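Side-chain contacts in peptide chain release factor subunit 1 (Aeropyrum pernix, PDB 3AGK), which probably directs the termination of protein synthesis on the archaeal ribosome in response to the stop codons UAA, UAG and UGA: residues N284-F289 / E347-A352; L291-G296 / I300-K305; A309-G314 / S338-I343; H322-D327 / W354-F359. One frame throughout, in Å; residues are numbered along the deposited sequence.

Interaction 1: residues N284-F289 / E347-A352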
loop_
_atom_site.group_PDB
_atom_site.type_symbol
_atom_site.label_atom_id
_atom_site.label_comp_id
_atom_site.label_asym_id
_atom_site.label_seq_id
_atom_site.Cartn_x
_atom_site.Cartn_y
_atom_site.Cartn_z
ATOM N N ASN A 284 -9.058 -3.415 -17.620
ATOM C CA ASN A 284 -9.869 -3.269 -18.827
ATOM C C ASN A 284 -9.287 -2.257 -19.812
ATOM O O ASN A 284 -9.342 -2.467 -21.024
ATOM C CB ASN A 284 -11.305 -2.916 -18.479
ATOM C CG ASN A 284 -12.013 -4.047 -17.796
ATOM O OD1 ASN A 284 -11.642 -5.214 -17.963
ATOM N ND2 ASN A 284 -13.024 -3.718 -17.011
ATOM N N ALA A 285 -8.705 -1.178 -19.296
ATOM C CA ALA A 285 -8.127 -0.165 -20.166
ATOM C C ALA A 285 -6.949 -0.757 -20.934
ATOM O O ALA A 285 -6.851 -0.596 -22.155
ATOM C CB ALA A 285 -7.707 1.065 -19.371
ATOM N N MET A 286 -6.064 -1.450 -20.223
ATOM C CA MET A 286 -4.914 -2.111 -20.853
ATOM C C MET A 286 -5.320 -3.091 -21.957
ATOM O O MET A 286 -4.723 -3.120 -23.031
ATOM C CB MET A 286 -4.087 -2.850 -19.812
ATOM C CG MET A 286 -2.817 -2.145 -19.447
ATOM S SD MET A 286 -1.620 -1.989 -20.791
ATOM C CE MET A 286 -0.742 -0.597 -20.123
ATOM N N GLU A 287 -6.333 -3.900 -21.678
ATOM C CA GLU A 287 -6.844 -4.841 -22.667
ATOM C C GLU A 287 -7.486 -4.153 -23.870
ATOM O O GLU A 287 -7.249 -4.547 -25.012
ATOM C CB GLU A 287 -7.820 -5.824 -22.023
ATOM C CG GLU A 287 -7.157 -6.751 -21.023
ATOM C CD GLU A 287 -8.157 -7.652 -20.318
ATOM O OE1 GLU A 287 -7.731 -8.445 -19.446
ATOM O OE2 GLU A 287 -9.368 -7.561 -20.636
ATOM N N GLU A 288 -8.303 -3.134 -23.625
ATOM C CA GLU A 288 -8.880 -2.378 -24.729
ATOM C C GLU A 288 -7.771 -1.792 -25.618
ATOM O O GLU A 288 -7.825 -1.889 -26.841
ATOM C CB GLU A 288 -9.787 -1.263 -24.212
ATOM C CG GLU A 288 -10.376 -0.386 -25.304
ATOM C CD GLU A 288 -11.309 0.692 -24.764
ATOM O OE1 GLU A 288 -11.424 0.828 -23.528
ATOM O OE2 GLU A 288 -11.923 1.411 -25.580
ATOM N N PHE A 289 -6.766 -1.196 -24.984
ATOM C CA PHE A 289 -5.622 -0.644 -25.690
ATOM C C PHE A 289 -4.977 -1.723 -26.570
ATOM O O PHE A 289 -4.675 -1.482 -27.734
ATOM C CB PHE A 289 -4.625 -0.036 -24.679
ATOM C CG PHE A 289 -3.292 0.366 -25.275
ATOM C CD1 PHE A 289 -3.192 1.436 -26.147
ATOM C CD2 PHE A 289 -2.134 -0.323 -24.940
ATOM C CE1 PHE A 289 -1.969 1.807 -26.692
ATOM C CE2 PHE A 289 -0.910 0.043 -25.469
ATOM C CZ PHE A 289 -0.822 1.117 -26.346
ATOM N N GLU A 347 3.256 -0.315 -11.625
ATOM C CA GLU A 347 4.410 -1.123 -11.998
ATOM C C GLU A 347 4.108 -2.616 -11.848
ATOM O O GLU A 347 4.717 -3.458 -12.517
ATOM C CB GLU A 347 5.595 -0.733 -11.116
ATOM C CG GLU A 347 6.955 -1.124 -11.650
ATOM C CD GLU A 347 7.958 -1.362 -10.531
ATOM O OE1 GLU A 347 7.562 -1.942 -9.498
ATOM O OE2 GLU A 347 9.138 -0.974 -10.685
ATOM N N SER A 348 3.157 -2.930 -10.968
ATOM C CA SER A 348 2.785 -4.315 -10.656
ATOM C C SER A 348 1.768 -4.914 -11.628
ATOM O O SER A 348 1.496 -6.118 -11.607
ATOM C CB SER A 348 2.242 -4.400 -9.230
ATOM O OG SER A 348 1.331 -3.349 -8.963
ATOM N N LEU A 349 1.182 -4.069 -12.467
ATOM C CA LEU A 349 0.254 -4.552 -13.473
ATOM C C LEU A 349 0.997 -5.503 -14.417
ATOM O O LEU A 349 2.165 -5.273 -14.765
ATOM C CB LEU A 349 -0.344 -3.365 -14.223
ATOM C CG LEU A 349 -1.787 -3.453 -14.705
ATOM C CD1 LEU A 349 -1.866 -4.453 -15.822
ATOM C CD2 LEU A 349 -2.751 -3.808 -13.561
ATOM N N ALA A 350 0.333 -6.580 -14.819
ATOM C CA ALA A 350 1.008 -7.628 -15.588
ATOM C C ALA A 350 1.719 -7.094 -16.840
ATOM O O ALA A 350 2.881 -7.432 -17.099
ATOM C CB ALA A 350 0.025 -8.722 -15.961
ATOM N N GLU A 351 1.015 -6.263 -17.612
ATOM C CA GLU A 351 1.564 -5.714 -18.842
ATOM C C GLU A 351 2.370 -4.452 -18.588
ATOM O O GLU A 351 2.842 -3.830 -19.538
ATOM C CB GLU A 351 0.456 -5.385 -19.848
ATOM C CG GLU A 351 -0.476 -6.532 -20.175
ATOM C CD GLU A 351 -1.531 -6.754 -19.095
ATOM O OE1 GLU A 351 -2.564 -7.393 -19.391
ATOM O OE2 GLU A 351 -1.335 -6.282 -17.954
ATOM N N ALA A 352 2.537 -4.068 -17.322
ATOM C CA ALA A 352 3.149 -2.771 -17.036
ATOM C C ALA A 352 4.529 -2.625 -17.663
ATOM O O ALA A 352 4.815 -1.610 -18.304
ATOM C CB ALA A 352 3.214 -2.493 -15.559
#
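M286, on a full turn of helix 277-294, faces E351 in the loop that leads into helix 352-359, and their CA atoms, 7.7 Å apart, mark the nearest approach of the two backbones. The loop bends there in a type I beta turn from L349 to A352, closed by a backbone bond of 2.9 Å from A352 N to L349 O, and both L349 and E351 project toward the helix. The methionine does most of the touching. Its chain bends at the second torsion (chi2 -64°), which turns the sulfur alongside the base of the glutamate: M286 SD lies 4.1 Å from E351 CB, the two side chains running past each other in opposite senses. Closer to the backbone, CG meets the L349 branch, with M286 CG and L349 CD1 4.4 Å apart, although the crowding of that methyl against the E351 carboxylate leaves the exact place of both doubtful.

This is the seam between helix 277-294 and the start of helix 352-359 in the alpha/beta sandwich of eRF1 domain 3. M286 also reaches V345 and F355, while A285 and F289 turn to the strands of the mixed sheet. E351 meets the sulfur with its aliphatic part alone. With CG anti to the carbonyl carbon (chi1 -55°) and a second bend beyond it, the carboxylate is carried off past the methionine. There it comes within 5.3 Å of another acid, measured from E351 OE1 to E287 OE1, where the like charges probably repel mildly; K264 offers E351 OE1 a long, weak ion pair.

Interaction 2: residues L291-G296 / I300-K305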
loop_
_atom_site.group_PDB
_atom_site.type_symbol
_atom_site.label_atom_id
_atom_site.label_comp_id
_atom_site.label_asym_id
_atom_site.label_seq_id
_atom_site.Cartn_x
_atom_site.Cartn_y
_atom_site.Cartn_z
ATOM N N LEU A 291 -6.221 -4.633 -27.700
ATOM C CA LEU A 291 -7.165 -5.052 -28.732
ATOM C C LEU A 291 -7.126 -4.126 -29.962
ATOM O O LEU A 291 -7.148 -4.583 -31.106
ATOM C CB LEU A 291 -8.579 -5.084 -28.140
ATOM C CG LEU A 291 -9.596 -6.106 -28.649
ATOM C CD1 LEU A 291 -8.938 -7.461 -28.840
ATOM C CD2 LEU A 291 -10.779 -6.213 -27.689
ATOM N N HIS A 292 -7.070 -2.821 -29.724
ATOM C CA HIS A 292 -6.944 -1.866 -30.817
ATOM C C HIS A 292 -5.618 -2.070 -31.549
ATOM O O HIS A 292 -5.570 -2.024 -32.781
ATOM C CB HIS A 292 -7.053 -0.418 -30.316
ATOM C CG HIS A 292 -8.413 -0.049 -29.807
ATOM N ND1 HIS A 292 -9.526 0.006 -30.620
ATOM C CD2 HIS A 292 -8.835 0.302 -28.569
ATOM C CE1 HIS A 292 -10.577 0.363 -29.903
ATOM N NE2 HIS A 292 -10.183 0.550 -28.654
ATOM N N LEU A 293 -4.544 -2.288 -30.789
ATOM C CA LEU A 293 -3.236 -2.556 -31.379
ATOM C C LEU A 293 -3.297 -3.786 -32.262
ATOM O O LEU A 293 -2.892 -3.757 -33.426
ATOM C CB LEU A 293 -2.199 -2.820 -30.297
ATOM C CG LEU A 293 -1.388 -1.674 -29.718
ATOM C CD1 LEU A 293 -0.329 -2.276 -28.795
ATOM C CD2 LEU A 293 -0.738 -0.874 -30.817
ATOM N N ALA A 294 -3.796 -4.870 -31.681
ATOM C CA ALA A 294 -3.849 -6.159 -32.351
ATOM C C ALA A 294 -4.700 -6.118 -33.619
ATOM O O ALA A 294 -4.427 -6.840 -34.576
ATOM C CB ALA A 294 -4.365 -7.232 -31.387
ATOM N N LYS A 295 -5.720 -5.268 -33.633
ATOM C CA LYS A 295 -6.619 -5.209 -34.775
ATOM C C LYS A 295 -6.351 -4.022 -35.694
ATOM O O LYS A 295 -7.214 -3.640 -36.474
ATOM C CB LYS A 295 -8.081 -5.217 -34.310
ATOM C CG LYS A 295 -8.479 -6.507 -33.587
ATOM C CD LYS A 295 -9.883 -6.441 -32.995
ATOM C CE LYS A 295 -10.338 -7.816 -32.515
ATOM N NZ LYS A 295 -11.734 -7.802 -31.994
ATOM N N GLY A 296 -5.152 -3.451 -35.608
ATOM C CA GLY A 296 -4.777 -2.318 -36.439
ATOM C C GLY A 296 -5.928 -1.360 -36.669
ATOM O O GLY A 296 -6.259 -1.010 -37.803
ATOM N N ILE A 300 -5.915 4.414 -31.322
ATOM C CA ILE A 300 -4.968 4.704 -30.258
ATOM C C ILE A 300 -3.908 5.692 -30.727
ATOM O O ILE A 300 -3.743 5.936 -31.924
ATOM C CB ILE A 300 -4.229 3.442 -29.793
ATOM C CG1 ILE A 300 -3.425 2.867 -30.960
ATOM C CG2 ILE A 300 -5.198 2.413 -29.185
ATOM C CD1 ILE A 300 -2.917 1.496 -30.681
ATOM N N VAL A 301 -3.183 6.250 -29.771
ATOM C CA VAL A 301 -2.154 7.227 -30.075
ATOM C C VAL A 301 -1.006 6.988 -29.102
ATOM O O VAL A 301 -1.225 6.566 -27.968
ATOM C CB VAL A 301 -2.698 8.654 -29.904
ATOM C CG1 VAL A 301 -3.233 8.847 -28.479
ATOM C CG2 VAL A 301 -1.643 9.688 -30.253
ATOM N N TYR A 302 0.220 7.213 -29.556
ATOM C CA TYR A 302 1.382 7.125 -28.680
ATOM C C TYR A 302 2.484 7.979 -29.271
ATOM O O TYR A 302 2.381 8.420 -30.418
ATOM C CB TYR A 302 1.842 5.674 -28.483
ATOM C CG TYR A 302 1.859 4.836 -29.743
ATOM C CD1 TYR A 302 3.007 4.747 -30.541
ATOM C CD2 TYR A 302 0.727 4.121 -30.134
ATOM C CE1 TYR A 302 3.018 3.984 -31.707
ATOM C CE2 TYR A 302 0.724 3.347 -31.286
ATOM C CZ TYR A 302 1.871 3.276 -32.068
ATOM O OH TYR A 302 1.852 2.500 -33.211
ATOM N N GLY A 303 3.531 8.209 -28.485
ATOM C CA GLY A 303 4.567 9.164 -28.841
ATOM C C GLY A 303 4.110 10.495 -28.283
ATOM O O GLY A 303 2.958 10.892 -28.497
ATOM N N GLU A 304 4.986 11.170 -27.546
ATOM C CA GLU A 304 4.612 12.403 -26.854
ATOM C C GLU A 304 3.942 13.450 -27.754
ATOM O O GLU A 304 2.910 14.019 -27.390
ATOM C CB GLU A 304 5.826 12.995 -26.136
ATOM C CG GLU A 304 6.127 12.272 -24.842
ATOM C CD GLU A 304 7.502 12.589 -24.283
ATOM O OE1 GLU A 304 8.054 13.658 -24.625
ATOM O OE2 GLU A 304 8.023 11.760 -23.497
ATOM N N LYS A 305 4.531 13.697 -28.920
ATOM C CA LYS A 305 3.999 14.680 -29.849
ATOM C C LYS A 305 2.582 14.279 -30.236
ATOM O O LYS A 305 1.663 15.090 -30.149
ATOM C CB LYS A 305 4.888 14.811 -31.090
ATOM C CG LYS A 305 6.306 15.297 -30.799
ATOM C CD LYS A 305 7.370 14.181 -30.951
ATOM C CE LYS A 305 7.343 13.175 -29.788
ATOM N NZ LYS A 305 7.315 11.754 -30.260
#
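I300, at the start of the edge strand 300-302, fills the angle between H292 and L293 on the last turn of helix 277-294, and the contact across the two segments is apolar throughout. The two branches of the isoleucine divide the work. With CG1 set between the backbone N and the carbonyl carbon (chi1 62°), CG2 is directed at the histidine and CD1 at the leucine. I300 CG2 packs 3.6 Å from H292 CB and approaches the imidazole obliquely. The I300 and L293 side chains cross at about a right angle, with I300 CD1 3.2 Å from L293 CD2, tighter than usual for two methyls. L293 CD2 also brushes the ring of Y302, 4.5 Å from its CE2. Shortened to an alanine, I300 would probably leave L293 CD2 without its close methyl partner and open a gap between the helix end and the strand. Around this patch, F359 packs on L293 and meets the Y302 ring edge-to-face.

The hydrogen bonds belong to the backbone and finish the helix. K295 N still reaches back to L291 O at 3.0 Å, after which the chain turns sharply and G296 N bonds to L293 O at 3.2 Å. G296 takes up positive phi (37°), and T297 N reaches H292 O. Just after the strand, G303, also at positive phi, is the N-cap of helix 304-312, while V301 bonds through its backbone to G364 of the neighbouring strand. The helix thus ends in a Schellman motif, followed by a short loop that returns the chain as an outermost strand of the sheet.

Interaction 3: residues A309-G314 / S338-I343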
loop_
_atom_site.group_PDB
_atom_site.type_symbol
_atom_site.label_atom_id
_atom_site.label_comp_id
_atom_site.label_asym_id
_atom_site.label_seq_id
_atom_site.Cartn_x
_atom_site.Cartn_y
_atom_site.Cartn_z
ATOM N N ALA A 309 -0.936 16.297 -29.369
ATOM C CA ALA A 309 -1.858 16.770 -30.398
ATOM C C ALA A 309 -3.227 16.115 -30.271
ATOM O O ALA A 309 -4.250 16.775 -30.443
ATOM C CB ALA A 309 -1.277 16.538 -31.791
ATOM N N ALA A 310 -3.256 14.821 -29.963
ATOM C CA ALA A 310 -4.538 14.147 -29.745
ATOM C C ALA A 310 -5.308 14.790 -28.592
ATOM O O ALA A 310 -6.516 15.021 -28.692
ATOM C CB ALA A 310 -4.343 12.659 -29.496
ATOM N N LEU A 311 -4.598 15.078 -27.504
ATOM C CA LEU A 311 -5.197 15.667 -26.310
ATOM C C LEU A 311 -5.721 17.062 -26.635
ATOM O O LEU A 311 -6.743 17.495 -26.105
ATOM C CB LEU A 311 -4.148 15.774 -25.200
ATOM C CG LEU A 311 -4.309 15.044 -23.859
ATOM C CD1 LEU A 311 -5.336 13.889 -23.853
ATOM C CD2 LEU A 311 -2.940 14.548 -23.398
ATOM N N GLU A 312 -4.994 17.751 -27.509
ATOM C CA GLU A 312 -5.247 19.146 -27.858
ATOM C C GLU A 312 -6.599 19.321 -28.556
ATOM O O GLU A 312 -7.218 20.393 -28.498
ATOM C CB GLU A 312 -4.127 19.645 -28.780
ATOM C CG GLU A 312 -3.486 20.971 -28.387
ATOM C CD GLU A 312 -2.400 20.825 -27.333
ATOM O OE1 GLU A 312 -1.217 20.685 -27.717
ATOM O OE2 GLU A 312 -2.728 20.859 -26.126
ATOM N N MET A 313 -7.047 18.277 -29.243
ATOM C CA MET A 313 -8.312 18.351 -29.953
ATOM C C MET A 313 -9.373 17.486 -29.281
ATOM O O MET A 313 -10.372 17.102 -29.898
ATOM C CB MET A 313 -8.136 17.992 -31.435
ATOM C CG MET A 313 -7.733 16.559 -31.714
ATOM S SD MET A 313 -7.028 16.454 -33.366
ATOM C CE MET A 313 -7.279 14.726 -33.736
ATOM N N GLY A 314 -9.156 17.199 -28.001
ATOM C CA GLY A 314 -10.093 16.384 -27.244
ATOM C C GLY A 314 -10.411 15.041 -27.877
ATOM O O GLY A 314 -11.496 14.504 -27.673
ATOM N N SER A 338 -8.996 18.648 -21.973
ATOM C CA SER A 338 -8.773 17.641 -23.006
ATOM C C SER A 338 -9.847 16.596 -22.809
ATOM O O SER A 338 -10.052 15.746 -23.670
ATOM C CB SER A 338 -7.397 16.971 -22.898
ATOM O OG SER A 338 -6.332 17.900 -22.885
ATOM N N GLY A 339 -10.512 16.662 -21.654
ATOM C CA GLY A 339 -11.577 15.743 -21.288
ATOM C C GLY A 339 -11.232 14.263 -21.383
ATOM O O GLY A 339 -12.071 13.463 -21.809
ATOM N N ALA A 340 -10.013 13.887 -20.985
ATOM C CA ALA A 340 -9.607 12.478 -21.023
ATOM C C ALA A 340 -9.585 11.833 -19.636
ATOM O O ALA A 340 -9.167 12.441 -18.650
ATOM C CB ALA A 340 -8.238 12.303 -21.739
ATOM N N GLN A 341 -10.052 10.598 -19.555
ATOM C CA GLN A 341 -9.910 9.866 -18.310
ATOM C C GLN A 341 -8.487 9.347 -18.167
ATOM O O GLN A 341 -7.887 8.836 -19.117
ATOM C CB GLN A 341 -10.907 8.725 -18.212
ATOM C CG GLN A 341 -10.882 8.037 -16.850
ATOM C CD GLN A 341 -10.915 9.024 -15.681
ATOM O OE1 GLN A 341 -9.943 9.748 -15.423
ATOM N NE2 GLN A 341 -12.038 9.050 -14.966
ATOM N N VAL A 342 -7.942 9.505 -16.972
ATOM C CA VAL A 342 -6.604 9.036 -16.691
ATOM C C VAL A 342 -6.642 7.678 -16.033
ATOM O O VAL A 342 -7.336 7.484 -15.041
ATOM C CB VAL A 342 -5.883 9.977 -15.738
ATOM C CG1 VAL A 342 -4.503 9.415 -15.388
ATOM C CG2 VAL A 342 -5.788 11.374 -16.355
ATOM N N ILE A 343 -5.901 6.738 -16.608
ATOM C CA ILE A 343 -5.619 5.464 -15.969
ATOM C C ILE A 343 -4.116 5.413 -15.674
ATOM O O ILE A 343 -3.284 5.378 -16.593
ATOM C CB ILE A 343 -5.983 4.270 -16.886
ATOM C CG1 ILE A 343 -7.474 4.279 -17.245
ATOM C CG2 ILE A 343 -5.556 2.938 -16.246
ATOM C CD1 ILE A 343 -8.417 3.949 -16.086
#
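The carbonyl oxygen of L311 receives the backbone N of G314 at 3.1 Å, and the S338 side chain comes into close contact with it from the other segment, with S338 OG and L311 O 3.3 Å apart. The G314 N to L311 O bond belongs to a Schellman motif that ends helix 304-312: G314 adopts positive phi (54°), and A315 N reaches back to A310 O. S338 lies in the loop between helix 328-335 and strand 341-345, so the contact joins one helix end to the entrance of an edge strand of the sheet. The hydroxyl is bonded to the carbonyl oxygen of K334, and this fixes its rotation beside the leucine.

Past the carbonyl the leucine side chain packs on the serine: L311 CG sits 3.6 Å from S338 OG, and L311 CD1 lies 3.8 Å from S338 CB. Both torsions of the leucine depart from staggered values (chi1 -119°, chi2 18°), an unusual and probably strained shape, in which CD1 comes to lie beside S338 CB. L311 also packs on V316 and W331, which lie on a neighbouring strand and helix. R367 straddles the two segments, its NH1 on G314 O and its NH2 on G339 O. At the turn itself backbone meets backbone, S338 O coming 3.6 Å from G314 CA. Further along, the methyl of A340 closes the patch, its CB resting 3.9 Å from L311 CD1.

Interaction 4: residues H322-D327 / W354-F359; sequences HESRED and WFLKTF
H322 and L356 both hold CG opposite the backbone N (chi1 -164° in the histidine, 180° in the leucine), and these torsions lay the imidazole across the leucine at about a right angle. L356 CB sits over one ring face, 4.0 Å from the centroid of the H322 ring and 22° off its normal, a CH-pi contact. The leucine methyls continue past the ring: L356 CD2 lies 4.0 Å from H322 CE1 and 3.7 Å from S324 OG. F355 comes from another direction, its rim turned to the histidine backbone, so that H322 N stands 3.7 Å from F355 CE2, near the plane of the phenyl ring.

The histidine is also held within its own turn. H322 to R325 form a type I beta turn, with R325 N bonded to H322 O at 3.1 Å. S324 N gives a nearly straight bond to H322 ND1 at 3.2 Å, from a position tilted out of the ring plane, which limits rotation of the imidazole. A valine in place of H322 would probably strip L356 of the flat face it rests on and leave S324 N without its side-chain acceptor.

From the end of the turn, R325 pairs with E304 and bonds to the carbonyl of G360, while D327 holds the indole NH of W331. Within the turn, E323 forms a salt bridge with R162, joining this domain to the strand 162-170 of eRF1 domain 2. H322 closes strand 316-322 beside G361, and helix 352-359 lies over that strand end, with F355 packed on A363 and V345 of the two flanking strands.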
loop_
_atom_site.group_PDB
_atom_site.type_symbol
_atom_site.label_atom_id
_atom_site.label_comp_id
_atom_site.label_asym_id
_atom_site.label_seq_id
_atom_site.Cartn_x
_atom_site.Cartn_y
_atom_site.Cartn_z
ATOM N N HIS A 322 2.047 5.073 -17.285
ATOM C CA HIS A 322 2.840 4.260 -16.362
ATOM C C HIS A 322 3.337 5.107 -15.180
ATOM O O HIS A 322 3.877 6.195 -15.362
ATOM C CB HIS A 322 4.022 3.607 -17.101
ATOM C CG HIS A 322 4.660 2.474 -16.352
ATOM N ND1 HIS A 322 5.548 2.671 -15.314
ATOM C CD2 HIS A 322 4.558 1.131 -16.512
ATOM C CE1 HIS A 322 5.951 1.497 -14.857
ATOM N NE2 HIS A 322 5.365 0.548 -15.569
ATOM N N GLU A 323 3.163 4.593 -13.970
ATOM C CA GLU A 323 3.467 5.356 -12.764
ATOM C C GLU A 323 4.948 5.744 -12.593
ATOM O O GLU A 323 5.274 6.640 -11.816
ATOM C CB GLU A 323 3.007 4.580 -11.531
ATOM C CG GLU A 323 3.871 3.377 -11.229
ATOM C CD GLU A 323 3.454 2.682 -9.948
ATOM O OE1 GLU A 323 3.734 1.472 -9.801
ATOM O OE2 GLU A 323 2.833 3.348 -9.090
ATOM N N SER A 324 5.849 5.078 -13.301
ATOM C CA SER A 324 7.269 5.421 -13.170
ATOM C C SER A 324 7.692 6.635 -14.011
ATOM O O SER A 324 8.847 7.058 -13.964
ATOM C CB SER A 324 8.168 4.212 -13.463
ATOM O OG SER A 324 8.221 3.926 -14.851
ATOM N N ARG A 325 6.764 7.200 -14.772
ATOM C CA ARG A 325 7.058 8.413 -15.527
ATOM C C ARG A 325 7.174 9.637 -14.628
ATOM O O ARG A 325 6.266 9.959 -13.865
ATOM C CB ARG A 325 6.008 8.657 -16.613
ATOM C CG ARG A 325 6.242 7.827 -17.853
ATOM C CD ARG A 325 5.225 8.135 -18.910
ATOM N NE ARG A 325 5.840 8.231 -20.230
ATOM C CZ ARG A 325 6.392 9.335 -20.710
ATOM N NH1 ARG A 325 6.409 10.430 -19.977
ATOM N NH2 ARG A 325 6.920 9.345 -21.920
ATOM N N GLU A 326 8.303 10.324 -14.736
ATOM C CA GLU A 326 8.533 11.502 -13.923
ATOM C C GLU A 326 7.545 12.607 -14.273
ATOM O O GLU A 326 7.049 13.301 -13.390
ATOM C CB GLU A 326 9.982 11.953 -14.064
ATOM C CG GLU A 326 10.954 10.826 -13.734
ATOM C CD GLU A 326 12.402 11.253 -13.777
ATOM O OE1 GLU A 326 13.278 10.420 -13.452
ATOM O OE2 GLU A 326 12.662 12.419 -14.137
ATOM N N ASP A 327 7.231 12.745 -15.558
ATOM C CA ASP A 327 6.265 13.749 -16.008
ATOM C C ASP A 327 4.811 13.336 -15.757
ATOM O O ASP A 327 3.879 13.988 -16.233
ATOM C CB ASP A 327 6.478 14.069 -17.493
ATOM C CG ASP A 327 6.307 12.848 -18.388
ATOM O OD1 ASP A 327 5.692 11.852 -17.953
ATOM O OD2 ASP A 327 6.797 12.874 -19.534
ATOM N N TRP A 354 5.916 -4.283 -20.164
ATOM C CA TRP A 354 5.795 -4.288 -21.604
ATOM C C TRP A 354 5.354 -2.904 -22.110
ATOM O O TRP A 354 5.942 -2.355 -23.049
ATOM C CB TRP A 354 4.780 -5.349 -22.023
ATOM C CG TRP A 354 4.296 -5.141 -23.407
ATOM C CD1 TRP A 354 4.930 -5.503 -24.561
ATOM C CD2 TRP A 354 3.086 -4.491 -23.799
ATOM N NE1 TRP A 354 4.181 -5.127 -25.649
ATOM C CE2 TRP A 354 3.042 -4.504 -25.208
ATOM C CE3 TRP A 354 2.030 -3.906 -23.098
ATOM C CZ2 TRP A 354 1.980 -3.953 -25.929
ATOM C CZ3 TRP A 354 0.980 -3.375 -23.803
ATOM C CH2 TRP A 354 0.962 -3.389 -25.208
ATOM N N PHE A 355 4.313 -2.364 -21.472
ATOM C CA PHE A 355 3.782 -1.038 -21.758
ATOM C C PHE A 355 4.854 0.045 -21.669
ATOM O O PHE A 355 4.957 0.912 -22.544
ATOM C CB PHE A 355 2.634 -0.712 -20.795
ATOM C CG PHE A 355 2.013 0.657 -21.012
ATOM C CD1 PHE A 355 1.426 0.988 -22.228
ATOM C CD2 PHE A 355 1.989 1.599 -19.988
ATOM C CE1 PHE A 355 0.849 2.244 -22.418
ATOM C CE2 PHE A 355 1.418 2.852 -20.175
ATOM C CZ PHE A 355 0.850 3.175 -21.392
ATOM N N LEU A 356 5.642 -0.005 -20.602
ATOM C CA LEU A 356 6.736 0.929 -20.399
ATOM C C LEU A 356 7.845 0.733 -21.443
ATOM O O LEU A 356 8.454 1.695 -21.904
ATOM C CB LEU A 356 7.328 0.745 -18.993
ATOM C CG LEU A 356 8.490 1.681 -18.659
ATOM C CD1 LEU A 356 7.989 3.127 -18.707
ATOM C CD2 LEU A 356 9.124 1.358 -17.307
ATOM N N LYS A 357 8.120 -0.516 -21.802
ATOM C CA LYS A 357 9.215 -0.790 -22.733
ATOM C C LYS A 357 8.821 -0.407 -24.150
ATOM O O LYS A 357 9.601 0.194 -24.874
ATOM C CB LYS A 357 9.669 -2.268 -22.695
ATOM C CG LYS A 357 10.768 -2.589 -23.718
ATOM C CD LYS A 357 11.040 -4.082 -23.916
ATOM C CE LYS A 357 12.363 -4.252 -24.665
ATOM N NZ LYS A 357 12.662 -5.638 -25.105
ATOM N N THR A 358 7.609 -0.756 -24.552
ATOM C CA THR A 358 7.293 -0.598 -25.954
ATOM C C THR A 358 6.652 0.752 -26.304
ATOM O O THR A 358 6.713 1.166 -27.453
ATOM C CB THR A 358 6.575 -1.846 -26.582
ATOM O OG1 THR A 358 5.191 -1.593 -26.815
ATOM C CG2 THR A 358 6.753 -3.073 -25.715
ATOM N N PHE A 359 6.099 1.445 -25.307
ATOM C CA PHE A 359 5.440 2.733 -25.526
ATOM C C PHE A 359 5.916 3.830 -24.576
ATOM O O PHE A 359 5.278 4.882 -24.454
ATOM C CB PHE A 359 3.934 2.574 -25.396
ATOM C CG PHE A 359 3.334 1.694 -26.445
ATOM C CD1 PHE A 359 2.936 0.401 -26.138
ATOM C CD2 PHE A 359 3.169 2.159 -27.742
ATOM C CE1 PHE A 359 2.370 -0.419 -27.100
ATOM C CE2 PHE A 359 2.601 1.357 -28.715
ATOM C CZ PHE A 359 2.204 0.058 -28.395
#

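In the fold
All four interactions lie in eRF1 domain 3. Interactions 1 and 4, with centres about 11 Å apart, share helix 352-359 and its approach; E323 OE1 and E347 N, 2.6 Å apart, probably hydrogen-bond between them. Helix 277-294 serves both interactions 1 and 2, and F289 CD1 packs 3.8 Å from I300 CG2. Interaction 2 meets interaction 4 in the salt bridge of E304 OE2 with R325 NH2 at 3.1 Å. Interaction 3 is tied to interaction 1 through A285 CB, 3.9 Å from I343 CG1, but stays about 5 Å from interaction 4 at the nearest atoms. Helices 277-294 and 352-359 both carry side chains that pack on strands of the mixed sheet.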